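Hydrogenase maturation factor (Thermoanaerobacter tengcongensis, PDB 3VTH) probably transfers the carbamoyl group of carbamoyl phosphate, at the expense of ATP, to the C-terminal cysteine of HypE during [NiFe]-hydrogenase maturation. Local coordinates at residues Val107-Glu115 with Leu276-Val284; Asn364-Ser372 with Ile381-Pro389. All coordinates share one frame; numbering follows the deposited sequence.

In the fold
From the N terminus, the chain leaves strand 93-95 of the acylphosphatase sheet, and residues 107-115 run into the first zinc finger. Interaction 1 closes a loop of 160 residues that carries the rest of that finger and the second one, by setting this linker against the turn 278-281 between helix 270-277 and strand 283-287. Interaction 2 follows in series, shutting a short loop of eight residues that includes strand 377-378. Their centres lie about 10 Å apart, and neighbouring strands 283-287 and 370-374 join them in one mixed sheet, probably through an Ile283 O to Thr371 N hydrogen bond. Direct contacts add to this: Arg280 NH1 lies 2.8 Å from Gly386 O, and Pro109 packs against Tyr387.

Interaction 1: residues Val107-Glu115 with Leu276-Val284; sequences VSPDMGVCE and LLSQRRPIV. With ZN (zinc ion), chain C; PO4 (phosphate ion), chain L.
Gly112 and Gln279 hold the two segments together through a pair of nearly straight hydrogen bonds. Gly112 N donates to Gln279 O at 2.7 Å, and Gln279 NE2 returns a bond to Gly112 O at 2.8 Å, with an N-H...O angle of 172° and the acceptor in the amide plane. The same NE2 also donates to Asn138 O of the zinc finger. Met111 crosses the Gln279 side chain at about a right angle, its SD 3.9 Å from Gln279 CB. Because Arg280 is extended from CG to NE, its guanidinium reaches a phosphate ion, edge on: NE bonds O1 at 2.8 Å and NH2 bonds O3 at 2.9 Å, while NH1 donates to Gly386 O. Cutting Arg280 back to an alanine is likely to leave the phosphate without its two-pronged grip and Gly386 O without this donor. One shell out, a water joins Asp110 O to Arg280 O, and Ser278 OG accepts from Arg280 N in an ST turn formed within the type I turn Ser278-Arg281. Cys114 SG binds zinc at 2.3 Å, together with Cys117, Cys136 and Cys139. The contact sets the N-cap of helix 115-121 beside the turn linking helix 270-277 to strand 283-287, with Val113 packed on helix 312-320.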
loop_
_atom_site.group_PDB
_atom_site.type_symbol
_atom_site.label_atom_id
_atom_site.label_comp_id
_atom_site.label_asym_id
_atom_site.label_seq_id
_atom_site.Cartn_x
_atom_site.Cartn_y
_atom_site.Cartn_z
ATOM N N VAL A 107 -7.190 -14.878 -0.546
ATOM C CA VAL A 107 -7.769 -14.555 0.757
ATOM C C VAL A 107 -8.265 -13.106 0.728
ATOM O O VAL A 107 -7.568 -12.207 0.223
ATOM C CB VAL A 107 -6.742 -14.788 1.899
ATOM C CG1 VAL A 107 -7.177 -14.135 3.230
ATOM C CG2 VAL A 107 -6.526 -16.313 2.124
ATOM N N SER A 108 -9.472 -12.890 1.248
ATOM C CA SER A 108 -10.057 -11.554 1.308
ATOM C C SER A 108 -9.243 -10.602 2.195
ATOM O O SER A 108 -8.787 -10.999 3.267
ATOM C CB SER A 108 -11.497 -11.606 1.829
ATOM O OG SER A 108 -12.051 -10.280 1.885
ATOM N N PRO A 109 -9.068 -9.344 1.758
ATOM C CA PRO A 109 -8.585 -8.360 2.736
ATOM C C PRO A 109 -9.602 -8.127 3.872
ATOM O O PRO A 109 -10.785 -8.480 3.753
ATOM C CB PRO A 109 -8.407 -7.074 1.909
ATOM C CG PRO A 109 -8.244 -7.567 0.481
ATOM C CD PRO A 109 -9.141 -8.784 0.394
ATOM N N ASP A 110 -9.111 -7.561 4.966
ATOM C CA ASP A 110 -9.939 -7.035 6.053
ATOM C C ASP A 110 -10.818 -5.894 5.569
ATOM O O ASP A 110 -10.364 -5.031 4.807
ATOM C CB ASP A 110 -9.025 -6.535 7.172
ATOM C CG ASP A 110 -8.052 -7.595 7.613
ATOM O OD1 ASP A 110 -8.499 -8.543 8.297
ATOM O OD2 ASP A 110 -6.863 -7.517 7.221
ATOM N N MET A 111 -12.062 -5.868 6.038
ATOM C CA MET A 111 -13.047 -4.918 5.527
ATOM C C MET A 111 -13.723 -4.091 6.624
ATOM O O MET A 111 -14.034 -4.623 7.688
ATOM C CB MET A 111 -14.106 -5.659 4.678
ATOM C CG MET A 111 -13.569 -6.174 3.328
ATOM S SD MET A 111 -13.121 -4.840 2.187
ATOM C CE MET A 111 -11.991 -5.679 1.062
ATOM N N GLY A 112 -13.941 -2.800 6.342
ATOM C CA GLY A 112 -14.702 -1.896 7.202
ATOM C C GLY A 112 -16.155 -2.320 7.406
ATOM O O GLY A 112 -16.714 -3.058 6.593
ATOM N N VAL A 113 -16.743 -1.868 8.510
ATOM C CA VAL A 113 -18.121 -2.185 8.902
ATOM C C VAL A 113 -19.097 -1.829 7.771
ATOM O O VAL A 113 -19.041 -0.724 7.224
ATOM C CB VAL A 113 -18.525 -1.414 10.176
ATOM C CG1 VAL A 113 -19.904 -1.861 10.688
ATOM C CG2 VAL A 113 -17.463 -1.578 11.278
ATOM N N CYS A 114 -19.965 -2.777 7.413
ATOM C CA CYS A 114 -21.000 -2.536 6.397
ATOM C C CYS A 114 -22.152 -1.714 6.964
ATOM O O CYS A 114 -22.291 -1.568 8.182
ATOM C CB CYS A 114 -21.522 -3.867 5.808
ATOM S SG CYS A 114 -22.593 -4.827 6.910
ATOM N N GLU A 115 -22.990 -1.176 6.087
ATOM C CA GLU A 115 -24.112 -0.358 6.553
ATOM C C GLU A 115 -25.147 -1.135 7.396
ATOM O O GLU A 115 -25.757 -0.565 8.284
ATOM C CB GLU A 115 -24.777 0.393 5.395
ATOM C CG GLU A 115 -25.696 -0.446 4.516
ATOM C CD GLU A 115 -26.453 0.392 3.479
ATOM O OE1 GLU A 115 -27.296 1.232 3.867
ATOM O OE2 GLU A 115 -26.206 0.191 2.271
ATOM N N LEU A 276 -12.253 7.257 0.526
ATOM C CA LEU A 276 -12.478 7.373 1.983
ATOM C C LEU A 276 -13.564 6.435 2.493
ATOM O O LEU A 276 -13.398 5.770 3.528
ATOM C CB LEU A 276 -12.868 8.803 2.347
ATOM C CG LEU A 276 -11.746 9.838 2.458
ATOM C CD1 LEU A 276 -12.333 11.263 2.435
ATOM C CD2 LEU A 276 -10.948 9.582 3.722
ATOM N N LEU A 277 -14.664 6.390 1.750
ATOM C CA LEU A 277 -15.853 5.628 2.130
ATOM C C LEU A 277 -15.772 4.138 1.798
ATOM O O LEU A 277 -16.544 3.356 2.332
ATOM C CB LEU A 277 -17.111 6.227 1.482
ATOM C CG LEU A 277 -17.608 7.574 2.050
ATOM C CD1 LEU A 277 -18.598 8.208 1.083
ATOM C CD2 LEU A 277 -18.257 7.436 3.444
ATOM N N SER A 278 -14.849 3.745 0.918
ATOM C CA SER A 278 -14.674 2.319 0.589
ATOM C C SER A 278 -14.581 1.476 1.854
ATOM O O SER A 278 -13.987 1.911 2.836
ATOM C CB SER A 278 -13.385 2.121 -0.210
ATOM O OG SER A 278 -13.173 0.742 -0.514
ATOM N N GLN A 279 -15.134 0.261 1.835
ATOM C CA GLN A 279 -14.886 -0.664 2.950
ATOM C C GLN A 279 -13.399 -0.991 3.120
ATOM O O GLN A 279 -12.978 -1.457 4.175
ATOM C CB GLN A 279 -15.681 -1.959 2.793
ATOM C CG GLN A 279 -17.136 -1.878 3.240
ATOM C CD GLN A 279 -17.808 -3.224 3.087
ATOM O OE1 GLN A 279 -18.202 -3.598 1.986
ATOM N NE2 GLN A 279 -17.898 -3.977 4.178
ATOM N N ARG A 280 -12.586 -0.739 2.099
ATOM C CA ARG A 280 -11.143 -0.946 2.285
ATOM C C ARG A 280 -10.619 0.009 3.383
ATOM O O ARG A 280 -9.635 -0.299 4.064
ATOM C CB ARG A 280 -10.390 -0.792 0.961
ATOM C CG ARG A 280 -10.850 -1.754 -0.160
ATOM C CD ARG A 280 -9.949 -1.599 -1.406
ATOM N NE ARG A 280 -10.400 -2.400 -2.553
ATOM C CZ ARG A 280 -10.057 -3.667 -2.778
ATOM N NH1 ARG A 280 -9.254 -4.302 -1.920
ATOM N NH2 ARG A 280 -10.511 -4.305 -3.868
ATOM N N ARG A 281 -11.294 1.154 3.545
ATOM C CA ARG A 281 -10.963 2.166 4.563
ATOM C C ARG A 281 -9.468 2.454 4.689
ATOM O O ARG A 281 -8.868 2.119 5.717
ATOM C CB ARG A 281 -11.550 1.758 5.939
ATOM C CG ARG A 281 -13.092 1.748 5.996
ATOM C CD ARG A 281 -13.646 3.160 5.967
ATOM N NE ARG A 281 -14.966 3.281 5.321
ATOM C CZ ARG A 281 -16.037 3.856 5.867
ATOM N NH1 ARG A 281 -15.988 4.359 7.098
ATOM N NH2 ARG A 281 -17.167 3.946 5.171
ATOM N N PRO A 282 -8.860 3.085 3.659
ATOM C CA PRO A 282 -7.488 3.533 3.818
ATOM C C PRO A 282 -7.409 4.942 4.408
ATOM O O PRO A 282 -8.422 5.666 4.469
ATOM C CB PRO A 282 -6.993 3.611 2.374
ATOM C CG PRO A 282 -8.189 4.099 1.635
ATOM C CD PRO A 282 -9.345 3.334 2.284
ATOM N N ILE A 283 -6.197 5.318 4.811
ATOM C CA ILE A 283 -5.809 6.728 4.967
ATOM C C ILE A 283 -5.761 7.318 3.540
ATOM O O ILE A 283 -5.196 6.706 2.652
ATOM C CB ILE A 283 -4.398 6.811 5.591
ATOM C CG1 ILE A 283 -4.412 6.267 7.038
ATOM C CG2 ILE A 283 -3.832 8.256 5.513
ATOM C CD1 ILE A 283 -3.045 5.794 7.533
ATOM N N VAL A 284 -6.395 8.476 3.319
ATOM C CA VAL A 284 -6.350 9.108 2.007
ATOM C C VAL A 284 -5.646 10.451 2.171
ATOM O O VAL A 284 -5.991 11.220 3.063
ATOM C CB VAL A 284 -7.775 9.336 1.421
ATOM C CG1 VAL A 284 -7.720 10.009 0.032
ATOM C CG2 VAL A 284 -8.576 8.022 1.363
HETATM ZN ZN ZN C . -21.551 -6.335 8.299
HETATM P P PO4 L . -12.338 -1.478 -5.623
HETATM O O1 PO4 L . -12.429 -1.329 -4.113
HETATM O O2 PO4 L . -11.348 -0.460 -6.168
HETATM O O3 PO4 L . -11.855 -2.853 -6.021
HETATM O O4 PO4 L . -13.710 -1.218 -6.212
HETATM O O HOH W 1 -10.107 -2.565 5.865
#

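Interaction 2: residues Asn364-Ser372 with Ile381-Pro389; sequences NRIDDSVTS and IRRARGYAP. With APC (diphosphomethylphosphonic acid adenosyl ester), chain F.
Asp368 and Arg385 run alongside each other in the same direction, their carboxylate and guanidinium planes 78° apart. Both Arg385 NH2, at 2.9 Å, and NE, at 3.2 Å, grip Asp368 OD1 from one face of the carboxylate, in a salt bridge where the oxygen stays in the guanidinium plane. A water that also bonds Ile366 O donates to this OD1. Ser369 turns its OG beside its own backbone N (chi1 -70°), where it accepts from Ala384 N and donates to Arg385 O, both at 2.8 Å, so the buried hydroxyl is used in both senses. Ile366 lays CG1 and CD1 over the peptide joining Ala384 to Arg385, and CD1 continues to Ala388 CB at 4.1 Å. Val370 crosses Ile381 and Arg382 obliquely. Its O receives both their backbone N-H groups, a classic beta bulge, while Val370 N donates to Arg382 O. Bent at chi3 (-80°), Arg382 presents its edge to the nucleotide analogue: NH2 meets O2B at 3.0 Å and NH1 meets O1B at 3.1 Å, while ribose C4' lies over the rim of one face. Val370 CG2 lies 3.7 Å from ribose O4'. Val370 and Arg382 line part of the nucleotide pocket in this YrdC-like domain.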
loop_
_atom_site.group_PDB
_atom_site.type_symbol
_atom_site.label_atom_id
_atom_site.label_comp_id
_atom_site.label_asym_id
_atom_site.label_seq_id
_atom_site.Cartn_x
_atom_site.Cartn_y
_atom_site.Cartn_z
ATOM N N ASN A 364 -2.309 -12.290 11.566
ATOM C CA ASN A 364 -1.459 -11.628 10.599
ATOM C C ASN A 364 -1.555 -10.126 10.795
ATOM O O ASN A 364 -2.565 -9.514 10.453
ATOM C CB ASN A 364 -1.890 -12.020 9.169
ATOM C CG ASN A 364 -1.920 -13.541 8.965
ATOM O OD1 ASN A 364 -2.980 -14.129 8.695
ATOM N ND2 ASN A 364 -0.769 -14.185 9.129
ATOM N N ARG A 365 -0.513 -9.517 11.350
ATOM C CA ARG A 365 -0.571 -8.067 11.576
ATOM C C ARG A 365 -0.496 -7.371 10.218
ATOM O O ARG A 365 0.037 -7.944 9.254
ATOM C CB ARG A 365 0.573 -7.617 12.494
ATOM C CG ARG A 365 1.877 -7.304 11.754
ATOM C CD ARG A 365 2.986 -7.185 12.745
ATOM N NE ARG A 365 3.431 -8.491 13.224
ATOM C CZ ARG A 365 4.100 -8.670 14.354
ATOM N NH1 ARG A 365 4.382 -7.625 15.137
ATOM N NH2 ARG A 365 4.461 -9.890 14.720
ATOM N N ILE A 366 -1.043 -6.152 10.130
ATOM C CA ILE A 366 -1.066 -5.413 8.870
ATOM C C ILE A 366 -1.317 -3.928 9.130
ATOM O O ILE A 366 -2.229 -3.568 9.855
ATOM C CB ILE A 366 -2.118 -6.018 7.860
ATOM C CG1 ILE A 366 -2.102 -5.294 6.511
ATOM C CG2 ILE A 366 -3.543 -6.037 8.466
ATOM C CD1 ILE A 366 -2.744 -6.131 5.330
ATOM N N ASP A 367 -0.480 -3.069 8.558
ATOM C CA ASP A 367 -0.637 -1.626 8.745
ATOM C C ASP A 367 -1.823 -1.044 7.987
ATOM O O ASP A 367 -2.335 -1.664 7.062
ATOM C CB ASP A 367 0.648 -0.920 8.294
ATOM C CG ASP A 367 1.741 -1.017 9.333
ATOM O OD1 ASP A 367 1.579 -0.432 10.425
ATOM O OD2 ASP A 367 2.748 -1.703 9.069
ATOM N N ASP A 368 -2.229 0.164 8.354
ATOM C CA ASP A 368 -3.191 0.911 7.547
ATOM C C ASP A 368 -2.609 1.201 6.166
ATOM O O ASP A 368 -1.402 1.432 6.031
ATOM C CB ASP A 368 -3.547 2.245 8.222
ATOM C CG ASP A 368 -4.195 2.062 9.581
ATOM O OD1 ASP A 368 -4.777 0.973 9.845
ATOM O OD2 ASP A 368 -4.096 3.013 10.400
ATOM N N SER A 369 -3.462 1.157 5.147
ATOM C CA SER A 369 -3.070 1.567 3.799
ATOM C C SER A 369 -3.064 3.092 3.715
ATOM O O SER A 369 -3.745 3.758 4.493
ATOM C CB SER A 369 -4.047 1.013 2.760
ATOM O OG SER A 369 -3.899 -0.388 2.647
ATOM N N VAL A 370 -2.260 3.620 2.802
ATOM C CA VAL A 370 -2.214 5.047 2.516
ATOM C C VAL A 370 -2.395 5.200 1.015
ATOM O O VAL A 370 -1.661 4.610 0.232
ATOM C CB VAL A 370 -0.870 5.698 2.958
ATOM C CG1 VAL A 370 -0.869 7.205 2.656
ATOM C CG2 VAL A 370 -0.620 5.442 4.468
ATOM N N THR A 371 -3.387 5.987 0.616
ATOM C CA THR A 371 -3.708 6.109 -0.802
ATOM C C THR A 371 -4.076 7.544 -1.178
ATOM O O THR A 371 -4.035 8.439 -0.336
ATOM C CB THR A 371 -4.794 5.109 -1.224
ATOM O OG1 THR A 371 -4.754 4.956 -2.653
ATOM C CG2 THR A 371 -6.183 5.600 -0.773
ATOM N N SER A 372 -4.392 7.760 -2.448
ATOM C CA SER A 372 -4.674 9.098 -2.948
ATOM C C SER A 372 -5.342 8.954 -4.303
ATOM O O SER A 372 -5.368 7.857 -4.869
ATOM C CB SER A 372 -3.360 9.879 -3.137
ATOM O OG SER A 372 -2.566 9.309 -4.192
ATOM N N ILE A 381 0.060 4.583 -2.009
ATOM C CA ILE A 381 1.387 4.899 -1.465
ATOM C C ILE A 381 1.863 3.733 -0.604
ATOM O O ILE A 381 3.026 3.346 -0.667
ATOM C CB ILE A 381 1.366 6.226 -0.615
ATOM C CG1 ILE A 381 1.147 7.450 -1.509
ATOM C CG2 ILE A 381 2.670 6.410 0.192
ATOM C CD1 ILE A 381 -0.287 7.945 -1.579
ATOM N N ARG A 382 0.951 3.189 0.210
ATOM C CA ARG A 382 1.277 2.084 1.087
ATOM C C ARG A 382 0.131 1.088 0.955
ATOM O O ARG A 382 -0.991 1.367 1.330
ATOM C CB ARG A 382 1.452 2.569 2.537
ATOM C CG ARG A 382 1.874 1.434 3.526
ATOM C CD ARG A 382 2.004 1.995 4.966
ATOM N NE ARG A 382 3.280 2.692 5.142
ATOM C CZ ARG A 382 3.733 3.155 6.312
ATOM N NH1 ARG A 382 2.997 3.028 7.413
ATOM N NH2 ARG A 382 4.931 3.746 6.378
ATOM N N ARG A 383 0.421 -0.062 0.374
ATOM C CA ARG A 383 -0.618 -1.034 0.102
ATOM C C ARG A 383 -0.637 -2.044 1.236
ATOM O O ARG A 383 0.259 -2.877 1.368
ATOM C CB ARG A 383 -0.395 -1.687 -1.266
ATOM C CG ARG A 383 -1.484 -2.710 -1.643
ATOM C CD ARG A 383 -1.078 -3.515 -2.896
ATOM N NE ARG A 383 -1.996 -4.654 -3.123
ATOM C CZ ARG A 383 -3.136 -4.557 -3.801
ATOM N NH1 ARG A 383 -3.515 -3.395 -4.329
ATOM N NH2 ARG A 383 -3.918 -5.622 -3.966
ATOM N N ALA A 384 -1.662 -1.959 2.067
ATOM C CA ALA A 384 -1.710 -2.772 3.288
ATOM C C ALA A 384 -3.159 -3.087 3.638
ATOM O O ALA A 384 -3.878 -3.632 2.791
ATOM C CB ALA A 384 -0.955 -2.076 4.452
ATOM N N ARG A 385 -3.610 -2.771 4.852
ATOM C CA ARG A 385 -4.955 -3.199 5.283
ATOM C C ARG A 385 -6.054 -2.810 4.281
ATOM O O ARG A 385 -6.091 -1.663 3.800
ATOM C CB ARG A 385 -5.323 -2.661 6.678
ATOM C CG ARG A 385 -6.740 -3.118 7.144
ATOM C CD ARG A 385 -7.152 -2.574 8.509
ATOM N NE ARG A 385 -6.894 -1.148 8.674
ATOM C CZ ARG A 385 -7.614 -0.158 8.144
ATOM N NH1 ARG A 385 -8.695 -0.399 7.392
ATOM N NH2 ARG A 385 -7.253 1.103 8.383
ATOM N N GLY A 386 -6.948 -3.756 3.974
ATOM C CA GLY A 386 -8.054 -3.463 3.050
ATOM C C GLY A 386 -7.722 -3.677 1.581
ATOM O O GLY A 386 -8.638 -3.798 0.763
ATOM N N TYR A 387 -6.426 -3.754 1.250
ATOM C CA TYR A 387 -5.961 -4.042 -0.120
ATOM C C TYR A 387 -5.212 -5.373 -0.182
ATOM O O TYR A 387 -5.634 -6.299 -0.860
ATOM C CB TYR A 387 -5.059 -2.914 -0.647
ATOM C CG TYR A 387 -5.777 -1.603 -0.885
ATOM C CD1 TYR A 387 -6.033 -1.149 -2.195
ATOM C CD2 TYR A 387 -6.237 -0.830 0.195
ATOM C CE1 TYR A 387 -6.706 0.055 -2.416
ATOM C CE2 TYR A 387 -6.911 0.371 -0.016
ATOM C CZ TYR A 387 -7.139 0.815 -1.319
ATOM O OH TYR A 387 -7.788 2.027 -1.510
ATOM N N ALA A 388 -4.082 -5.454 0.514
ATOM C CA ALA A 388 -3.400 -6.719 0.700
ATOM C C ALA A 388 -4.256 -7.616 1.588
ATOM O O ALA A 388 -4.893 -7.139 2.533
ATOM C CB ALA A 388 -2.023 -6.504 1.331
ATOM N N PRO A 389 -4.228 -8.932 1.334
ATOM C CA PRO A 389 -3.358 -9.619 0.388
ATOM C C PRO A 389 -4.019 -9.937 -0.975
ATOM O O PRO A 389 -3.682 -10.952 -1.596
ATOM C CB PRO A 389 -3.078 -10.926 1.113
ATOM C CG PRO A 389 -4.440 -11.241 1.771
ATOM C CD PRO A 389 -5.022 -9.881 2.141
HETATM P PG APC F . 7.088 4.305 12.346
HETATM O O1G APC F . 5.809 3.671 12.829
HETATM O O2G APC F . 7.322 5.665 12.958
HETATM O O3G APC F . 8.295 3.415 12.426
HETATM P PB APC F . 5.648 4.840 9.907
HETATM O O1B APC F . 4.953 3.517 9.826
HETATM O O2B APC F . 6.104 5.408 8.578
HETATM O O3B APC F . 6.991 4.607 10.763
HETATM P PA APC F . 2.838 5.796 10.939
HETATM O O1A APC F . 2.258 7.022 11.604
HETATM O O2A APC F . 2.482 4.500 11.573
HETATM C C3A APC F . 4.650 6.057 10.828
HETATM O "O5'" APC F . 2.320 5.669 9.417
HETATM C "C5'" APC F . 1.561 6.671 8.748
HETATM C "C4'" APC F . 2.110 6.823 7.332
HETATM O "O4'" APC F . 1.248 7.742 6.650
HETATM C "C3'" APC F . 3.513 7.435 7.356
HETATM O "O3'" APC F . 4.382 6.815 6.392
HETATM C "C2'" APC F . 3.277 8.872 6.935
HETATM O "O2'" APC F . 4.450 9.482 6.363
HETATM C "C1'" APC F . 2.050 8.747 6.034
HETATM N N9 APC F . 1.393 10.049 6.051
HETATM C C8 APC F . 0.635 10.585 7.047
HETATM N N7 APC F . 0.246 11.838 6.704
HETATM C C5 APC F . 0.763 12.104 5.486
HETATM C C6 APC F . 0.755 13.240 4.538
HETATM N N6 APC F . 0.086 14.376 4.822
HETATM N N1 APC F . 1.432 13.101 3.377
HETATM C C2 APC F . 2.096 11.970 3.057
HETATM N N3 APC F . 2.163 10.896 3.859
HETATM C C4 APC F . 1.520 10.917 5.061
HETATM O O HOH W 2 -4.228 -1.611 10.380
HETATM O O HOH W 3 0.427 2.770 7.630
HETATM O O HOH W 4 -6.348 0.667 5.272
#